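Local atomic coordinates of 1510-N membrane protease (Pyrococcus horikoshii, PDB entry 3BPP), a protein that cleaves proteins preferentially near hydrophobic or aromatic residues, a dimeric ClpP-type serine protease, here its N-terminal catalytic part, able to degrade casein and a stomatin homolog. Residues A[12-17]-A[43-48]; A[38-43]-A[196-201]; A[8-13]-A[201-206]. The protein carries 1 engineered substitution. One frame throughout, in Å; residues are numbered along the deposited sequence.

Contact 1 of 3, residues A[12-17]-A[43-48]; sequences VAQIKG and IIELDT
Ala13 and Ile15 each give both their N-H and their carbonyl to the neighbouring strand: Ala13 N bonds to Ile43 O and Ala13 O takes Glu45 N, while Ile15 N reaches Glu45 O at 2.8 Å, nearly straight at 173°, and Ile15 O takes Asp47 N. Gly17 N to Asp47 O adds a fifth backbone bond. Beyond it the Thr48 hydroxyl donates to Gly17 O from above the carbonyl plane, OG1 to O 3.1 Å.

These bonds illustrate how a beta-alpha-beta crossover closes: strands 9-16 and 41-47, joined by helix 21-36, lie parallel in the central sheet of the ClpP/crotonase fold, and Thr48 leads toward the substrate-binding Gly50.

Apolar contacts lie chiefly on the face beneath that helix, where Ile15 CG1 meets Ile44 CG2 at 3.5 Å and Ile15 CG2 meets Leu46 CD1 at 3.8 Å. On the other face, Glu45 CG lies opposite the carbonyl carbon (chi1 -58°) and the extended chain brings OE2 to 3.5 Å from Val12 CG1 and OE1 to 3.4 Å from Gln14 CG, the carboxylate and amide planes turned 43° apart.

A water accepts from Lys16 NZ at 2.7 Å and donates weakly to Glu45 O.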
# COMPACT_ATOMS: atom_id res chain seq x y z
N VAL A 12 4.21 -9.97 -5.24
CA VAL A 12 4.80 -8.95 -4.42
C VAL A 12 5.40 -9.63 -3.23
O VAL A 12 4.80 -10.54 -2.66
CB VAL A 12 3.78 -7.83 -3.95
CG1 VAL A 12 4.45 -6.93 -2.97
CG2 VAL A 12 3.22 -7.03 -5.13
N ALA A 13 6.61 -9.19 -2.88
CA ALA A 13 7.37 -9.73 -1.75
C ALA A 13 8.16 -8.59 -1.10
O ALA A 13 8.41 -7.55 -1.73
CB ALA A 13 8.30 -10.87 -2.24
N GLN A 14 8.54 -8.77 0.16
CA GLN A 14 9.37 -7.78 0.85
C GLN A 14 10.77 -8.29 1.10
O GLN A 14 10.95 -9.48 1.36
CB GLN A 14 8.77 -7.35 2.19
CG GLN A 14 7.31 -6.87 2.14
CD GLN A 14 6.30 -7.91 2.65
OE1 GLN A 14 6.31 -8.26 3.83
NE2 GLN A 14 5.43 -8.38 1.76
N ILE A 15 11.76 -7.40 1.02
CA ILE A 15 13.13 -7.71 1.46
C ILE A 15 13.58 -6.55 2.35
O ILE A 15 13.56 -5.40 1.94
CB ILE A 15 14.11 -7.91 0.26
CG1 ILE A 15 13.68 -9.09 -0.62
CG2 ILE A 15 15.57 -8.02 0.76
CD1 ILE A 15 14.42 -10.36 -0.36
N LYS A 16 13.92 -6.83 3.59
CA LYS A 16 14.25 -5.78 4.53
C LYS A 16 15.53 -6.16 5.24
O LYS A 16 15.85 -7.34 5.30
CB LYS A 16 13.14 -5.59 5.57
CG LYS A 16 11.98 -4.75 5.12
CD LYS A 16 10.80 -4.82 6.12
CE LYS A 16 9.58 -4.00 5.63
NZ LYS A 16 9.07 -4.47 4.30
N GLY A 17 16.25 -5.15 5.73
CA GLY A 17 17.42 -5.36 6.58
C GLY A 17 18.69 -5.55 5.81
O GLY A 17 18.73 -5.39 4.60
N ILE A 43 7.22 -7.72 -8.03
CA ILE A 43 7.61 -6.50 -7.35
C ILE A 43 8.25 -6.91 -6.04
O ILE A 43 7.69 -7.66 -5.28
CB ILE A 43 6.40 -5.52 -7.11
CG1 ILE A 43 5.86 -5.01 -8.46
CG2 ILE A 43 6.80 -4.33 -6.20
CD1 ILE A 43 4.45 -4.46 -8.45
N ILE A 44 9.48 -6.45 -5.81
CA ILE A 44 10.16 -6.64 -4.54
C ILE A 44 10.30 -5.31 -3.80
O ILE A 44 11.01 -4.42 -4.24
CB ILE A 44 11.55 -7.34 -4.70
CG1 ILE A 44 11.37 -8.74 -5.28
CG2 ILE A 44 12.26 -7.41 -3.35
CD1 ILE A 44 12.63 -9.38 -5.76
N GLU A 45 9.61 -5.20 -2.67
CA GLU A 45 9.69 -4.04 -1.84
C GLU A 45 11.00 -4.12 -1.05
O GLU A 45 11.15 -4.99 -0.19
CB GLU A 45 8.42 -3.95 -0.92
CG GLU A 45 7.12 -3.91 -1.69
CD GLU A 45 5.85 -4.05 -0.83
OE1 GLU A 45 5.92 -4.37 0.38
OE2 GLU A 45 4.74 -3.84 -1.37
N LEU A 46 11.92 -3.19 -1.31
CA LEU A 46 13.25 -3.21 -0.72
C LEU A 46 13.51 -2.15 0.37
O LEU A 46 13.23 -0.96 0.19
CB LEU A 46 14.31 -3.05 -1.84
CG LEU A 46 15.81 -3.23 -1.44
CD1 LEU A 46 16.10 -4.62 -0.79
CD2 LEU A 46 16.71 -2.99 -2.61
N ASP A 47 14.10 -2.56 1.49
CA ASP A 47 14.46 -1.59 2.51
C ASP A 47 15.73 -2.08 3.14
O ASP A 47 15.69 -2.95 3.98
CB ASP A 47 13.35 -1.50 3.55
CG ASP A 47 13.58 -0.42 4.59
OD1 ASP A 47 12.62 -0.20 5.37
OD2 ASP A 47 14.68 0.20 4.65
N THR A 48 16.88 -1.53 2.71
CA THR A 48 18.21 -2.02 3.15
C THR A 48 19.19 -0.88 3.40
O THR A 48 19.27 0.03 2.59
CB THR A 48 18.79 -3.12 2.15
OG1 THR A 48 20.09 -3.54 2.58
CG2 THR A 48 18.87 -2.63 0.66
O HOH W 1 10.49 -3.34 2.33

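Contact 2 of 3, residues A[38-43]-A[196-201]; sequences NAEAII and VTLNFT
Glu40 reaches across to the loop with one carboxylate oxygen, which accepts the backbone N-H of Asn199. The bond is short, Asn199 N to Glu40 OE1 2.8 Å, and fairly straight at 160° at the hydrogen, although the N-H comes from above the carboxylate plane, 41° out of it. CG stands anti to the backbone N of Glu40 and the chain then bends at chi2 (68°), which turns the carboxylate toward the loop backbone.

The example shows how a segment without regular secondary structure can be fastened beside a strand: 196-201 belongs to the loop between helix 175-181 and strand 204-207, outermost within this chain, and it docks beside the N-terminal part of strand 41-47 of the central parallel sheet. This site is remote from the catalytic centre.

Apolar contact gathers at one corner of the Phe200 ring. Ala41 CB meets it at the edge, in the ring plane, 4.0 Å from CE1; Glu40 CG approaches the same CE1 obliquely at 3.8 Å, with the carboxylate plane nearly perpendicular to the ring. Leu179 of helix 175-181, Val10 of strand 9-16 and Ile71 of strand 70-74 also touch this ring. Asn183 OD1 accepts the Phe200 backbone N-H, while Asn183 ND2 donates to Thr201 OG1.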
# COMPACT_ATOMS: atom_id res chain seq x y z
N ASN A 38 4.84 -18.56 -13.99
CA ASN A 38 4.87 -17.85 -15.28
C ASN A 38 4.23 -16.47 -15.21
O ASN A 38 3.34 -16.15 -15.99
CB ASN A 38 4.21 -18.69 -16.38
CG ASN A 38 4.81 -18.44 -17.75
OD1 ASN A 38 5.63 -19.23 -18.24
ND2 ASN A 38 4.42 -17.34 -18.38
N ALA A 39 4.71 -15.65 -14.27
CA ALA A 39 4.14 -14.33 -14.00
C ALA A 39 4.39 -13.29 -15.08
O ALA A 39 5.16 -13.52 -16.00
CB ALA A 39 4.64 -13.83 -12.65
N GLU A 40 3.70 -12.16 -14.97
CA GLU A 40 3.99 -10.94 -15.71
C GLU A 40 5.21 -10.18 -15.14
O GLU A 40 5.97 -9.55 -15.90
CB GLU A 40 2.76 -10.03 -15.63
CG GLU A 40 2.93 -8.65 -16.25
CD GLU A 40 3.07 -8.66 -17.77
OE1 GLU A 40 3.47 -7.60 -18.32
OE2 GLU A 40 2.79 -9.72 -18.39
N ALA A 41 5.38 -10.24 -13.82
CA ALA A 41 6.39 -9.48 -13.07
C ALA A 41 6.38 -9.93 -11.63
O ALA A 41 5.40 -10.56 -11.18
CB ALA A 41 6.12 -7.99 -13.12
N ILE A 42 7.49 -9.66 -10.93
CA ILE A 42 7.56 -9.69 -9.47
C ILE A 42 7.98 -8.28 -8.97
O ILE A 42 8.94 -7.69 -9.47
CB ILE A 42 8.49 -10.80 -8.96
CG1 ILE A 42 8.37 -10.92 -7.46
CG2 ILE A 42 9.94 -10.57 -9.39
CD1 ILE A 42 9.14 -11.99 -6.87
N ILE A 43 7.22 -7.72 -8.03
CA ILE A 43 7.61 -6.50 -7.35
C ILE A 43 8.25 -6.91 -6.04
O ILE A 43 7.69 -7.66 -5.28
CB ILE A 43 6.40 -5.52 -7.11
CG1 ILE A 43 5.86 -5.01 -8.46
CG2 ILE A 43 6.80 -4.33 -6.20
CD1 ILE A 43 4.45 -4.46 -8.45
N VAL A 196 10.67 -6.62 -22.43
CA VAL A 196 9.27 -6.84 -22.12
C VAL A 196 8.58 -5.50 -21.91
O VAL A 196 9.16 -4.56 -21.35
CB VAL A 196 9.07 -7.79 -20.91
CG1 VAL A 196 7.66 -7.68 -20.33
CG2 VAL A 196 9.35 -9.22 -21.32
N THR A 197 7.35 -5.41 -22.41
CA THR A 197 6.54 -4.21 -22.21
C THR A 197 5.43 -4.55 -21.21
O THR A 197 4.67 -5.53 -21.36
CB THR A 197 6.11 -3.58 -23.58
OG1 THR A 197 5.58 -2.26 -23.38
CG2 THR A 197 5.15 -4.47 -24.38
N LEU A 198 5.40 -3.77 -20.13
CA LEU A 198 4.63 -4.14 -18.92
C LEU A 198 3.13 -3.98 -19.13
O LEU A 198 2.66 -2.95 -19.61
CB LEU A 198 5.12 -3.37 -17.66
CG LEU A 198 6.55 -3.66 -17.14
CD1 LEU A 198 6.91 -2.78 -15.93
CD2 LEU A 198 6.75 -5.16 -16.82
N ASN A 199 2.38 -5.03 -18.79
CA ASN A 199 0.94 -4.99 -18.95
C ASN A 199 0.18 -5.34 -17.68
O ASN A 199 -0.16 -6.50 -17.45
CB ASN A 199 0.50 -5.87 -20.13
CG ASN A 199 -0.90 -5.53 -20.64
OD1 ASN A 199 -1.64 -6.41 -21.08
ND2 ASN A 199 -1.26 -4.24 -20.58
N PHE A 200 -0.08 -4.33 -16.85
CA PHE A 200 -0.86 -4.51 -15.63
C PHE A 200 -2.29 -3.98 -15.75
O PHE A 200 -2.75 -3.24 -14.87
CB PHE A 200 -0.20 -3.82 -14.44
CG PHE A 200 1.27 -4.06 -14.31
CD1 PHE A 200 1.79 -5.35 -14.26
CD2 PHE A 200 2.14 -2.98 -14.17
CE1 PHE A 200 3.14 -5.57 -14.11
CE2 PHE A 200 3.50 -3.19 -14.02
CZ PHE A 200 4.00 -4.49 -13.98
N THR A 201 -3.00 -4.33 -16.83
CA THR A 201 -4.39 -3.90 -16.99
C THR A 201 -5.33 -4.72 -16.10
O THR A 201 -5.84 -4.21 -15.10
CB THR A 201 -4.85 -3.85 -18.46
OG1 THR A 201 -4.38 -2.63 -19.05
CG2 THR A 201 -6.36 -3.86 -18.57

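Contact 3 of 3, residues A[8-13]-A[201-206]; sequences NIVYVA and TNVEVR
Arg206 O accepts the N-H of Val12 at 2.8 Å, O to N, the shortest polar bond between these strands, and the same oxygen also receives a CA-H contact from Tyr11. Two residues before Val12, Val10 uses both of its backbone groups: its N donates to Glu204 O and its O accepts Arg206 N, the latter bond nearly straight at 170°. At the N-terminal end the pairing slackens, for Glu204 N reaches Asn8 O only weakly, at 3.5 Å. There, too, Asn8 ND2 lies 3.3 Å from Asn202 CB, the two amide planes nearly coplanar. This is parallel sheet pairing between segments remote in sequence.

The side chains of Tyr11 and Arg206 run side by side, pointing the same way. Arg206 CB lies over one face of the phenol ring, 4.2 Å from its centroid, a CH-pi contact. From there the arginine chain extends from CG to NE and carries Arg206 NH2 to 3.3 Å from Tyr11 OH, with the guanidinium plane turned 66° from the ring. Ile9 CD1 approaches the guanidinium obliquely, 3.7 Å from Arg206 NE, a buried nitrogen for which the model offers no polar partner. With an alanine in place of Tyr11 the ring over Arg206 CB is gone, and the arginine chain is likely to lose its support and turn more freely.

Apolar contact continues on the opposite face, where Val12 CG2 meets Val205 CG1 at 3.8 Å.

Strand 204-207 is the outermost strand of the sheet within its chain, but it pairs antiparallel with a strand of the second subunit, so the sheet continues through the dimer. Helix 175-181 covers Val10, Val203 and Val205 through Leu179, while helix 21-36 meets Tyr11 through Ala34.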
# COMPACT_ATOMS: atom_id res chain seq x y z
N ASN A 8 -1.24 -12.72 -16.72
CA ASN A 8 -1.30 -11.42 -16.05
C ASN A 8 -1.54 -11.56 -14.53
O ASN A 8 -2.67 -11.51 -14.04
CB ASN A 8 -2.17 -10.37 -16.79
CG ASN A 8 -3.66 -10.57 -16.60
OD1 ASN A 8 -4.14 -11.65 -16.25
ND2 ASN A 8 -4.42 -9.51 -16.87
N ILE A 9 -0.44 -11.79 -13.83
CA ILE A 9 -0.41 -12.04 -12.40
C ILE A 9 0.92 -11.49 -11.87
O ILE A 9 2.00 -11.94 -12.28
CB ILE A 9 -0.67 -13.56 -12.09
CG1 ILE A 9 -1.25 -13.78 -10.69
CG2 ILE A 9 0.56 -14.42 -12.38
CD1 ILE A 9 -0.29 -14.30 -9.66
N VAL A 10 0.85 -10.47 -11.01
CA VAL A 10 2.07 -9.87 -10.45
C VAL A 10 2.28 -10.43 -9.07
O VAL A 10 1.32 -10.63 -8.34
CB VAL A 10 1.99 -8.35 -10.38
CG1 VAL A 10 3.40 -7.75 -10.23
CG2 VAL A 10 1.42 -7.82 -11.64
N TYR A 11 3.52 -10.74 -8.71
CA TYR A 11 3.82 -11.14 -7.35
C TYR A 11 4.40 -9.97 -6.55
O TYR A 11 4.97 -9.06 -7.12
CB TYR A 11 4.73 -12.36 -7.32
CG TYR A 11 3.99 -13.66 -7.58
CD1 TYR A 11 3.65 -14.50 -6.53
CD2 TYR A 11 3.63 -14.04 -8.87
CE1 TYR A 11 2.97 -15.68 -6.75
CE2 TYR A 11 2.94 -15.22 -9.11
CZ TYR A 11 2.62 -16.04 -8.04
OH TYR A 11 1.95 -17.22 -8.26
N VAL A 12 4.21 -9.97 -5.24
CA VAL A 12 4.80 -8.95 -4.42
C VAL A 12 5.40 -9.63 -3.23
O VAL A 12 4.80 -10.54 -2.66
CB VAL A 12 3.78 -7.83 -3.95
CG1 VAL A 12 4.45 -6.93 -2.97
CG2 VAL A 12 3.22 -7.03 -5.13
N ALA A 13 6.61 -9.19 -2.88
CA ALA A 13 7.37 -9.73 -1.75
C ALA A 13 8.16 -8.59 -1.10
O ALA A 13 8.41 -7.55 -1.73
CB ALA A 13 8.30 -10.87 -2.24
N THR A 201 -3.00 -4.33 -16.83
CA THR A 201 -4.39 -3.90 -16.99
C THR A 201 -5.33 -4.72 -16.10
O THR A 201 -5.84 -4.21 -15.10
CB THR A 201 -4.85 -3.85 -18.46
OG1 THR A 201 -4.38 -2.63 -19.05
CG2 THR A 201 -6.36 -3.86 -18.57
N ASN A 202 -5.52 -5.99 -16.43
CA ASN A 202 -6.43 -6.83 -15.65
C ASN A 202 -5.75 -7.59 -14.53
O ASN A 202 -6.25 -8.64 -14.08
CB ASN A 202 -7.19 -7.80 -16.57
CG ASN A 202 -8.67 -7.52 -16.60
OD1 ASN A 202 -9.11 -6.41 -16.95
ND2 ASN A 202 -9.47 -8.51 -16.23
N VAL A 203 -4.63 -7.05 -14.05
CA VAL A 203 -3.69 -7.87 -13.29
C VAL A 203 -4.16 -8.22 -11.90
O VAL A 203 -4.69 -7.37 -11.19
CB VAL A 203 -2.27 -7.29 -13.32
CG1 VAL A 203 -2.03 -6.28 -12.18
CG2 VAL A 203 -1.26 -8.42 -13.28
N GLU A 204 -3.99 -9.50 -11.54
CA GLU A 204 -4.22 -10.01 -10.19
C GLU A 204 -2.89 -10.04 -9.45
O GLU A 204 -1.87 -10.44 -10.00
CB GLU A 204 -4.82 -11.41 -10.23
CG GLU A 204 -6.13 -11.49 -11.02
CD GLU A 204 -6.71 -12.89 -11.10
OE1 GLU A 204 -7.29 -13.36 -10.09
OE2 GLU A 204 -6.59 -13.51 -12.19
N VAL A 205 -2.92 -9.61 -8.19
CA VAL A 205 -1.73 -9.49 -7.37
C VAL A 205 -1.72 -10.61 -6.35
O VAL A 205 -2.73 -10.90 -5.71
CB VAL A 205 -1.67 -8.11 -6.69
CG1 VAL A 205 -0.37 -7.92 -5.88
CG2 VAL A 205 -1.77 -7.05 -7.74
N ARG A 206 -0.57 -11.28 -6.25
CA ARG A 206 -0.36 -12.22 -5.18
C ARG A 206 0.77 -11.70 -4.31
O ARG A 206 1.82 -11.32 -4.82
CB ARG A 206 -0.07 -13.63 -5.72
CG ARG A 206 -1.33 -14.39 -6.10
CD ARG A 206 -1.08 -15.90 -6.26
NE ARG A 206 -2.01 -16.49 -7.24
CZ ARG A 206 -1.91 -17.72 -7.75
NH1 ARG A 206 -2.81 -18.14 -8.64
NH2 ARG A 206 -0.92 -18.53 -7.38

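In the fold
Contacts 1 and 3 are strand pairs of the central parallel sheet, in which strand 9-16 lies between 41-47 and 204-207; contact 2 packs a loop beside strand 41-47. Centres of contacts 1 and 3 are about 16 Å apart, those of 1 and 2 about 18 Å, those of 2 and 3 about 7 Å. Contacts 1 and 3 start from the same strand, their segments overlapping at Val12 and Ala13. Segments of contacts 1 and 2 alternate along the chain and overlap at Ile43; contact 2 falls between the segments of contact 3, overlapping at Thr201. Strand 204-207, brought from far along the chain, thus continues the sheet into the second subunit, with contact 1 on the active-site side.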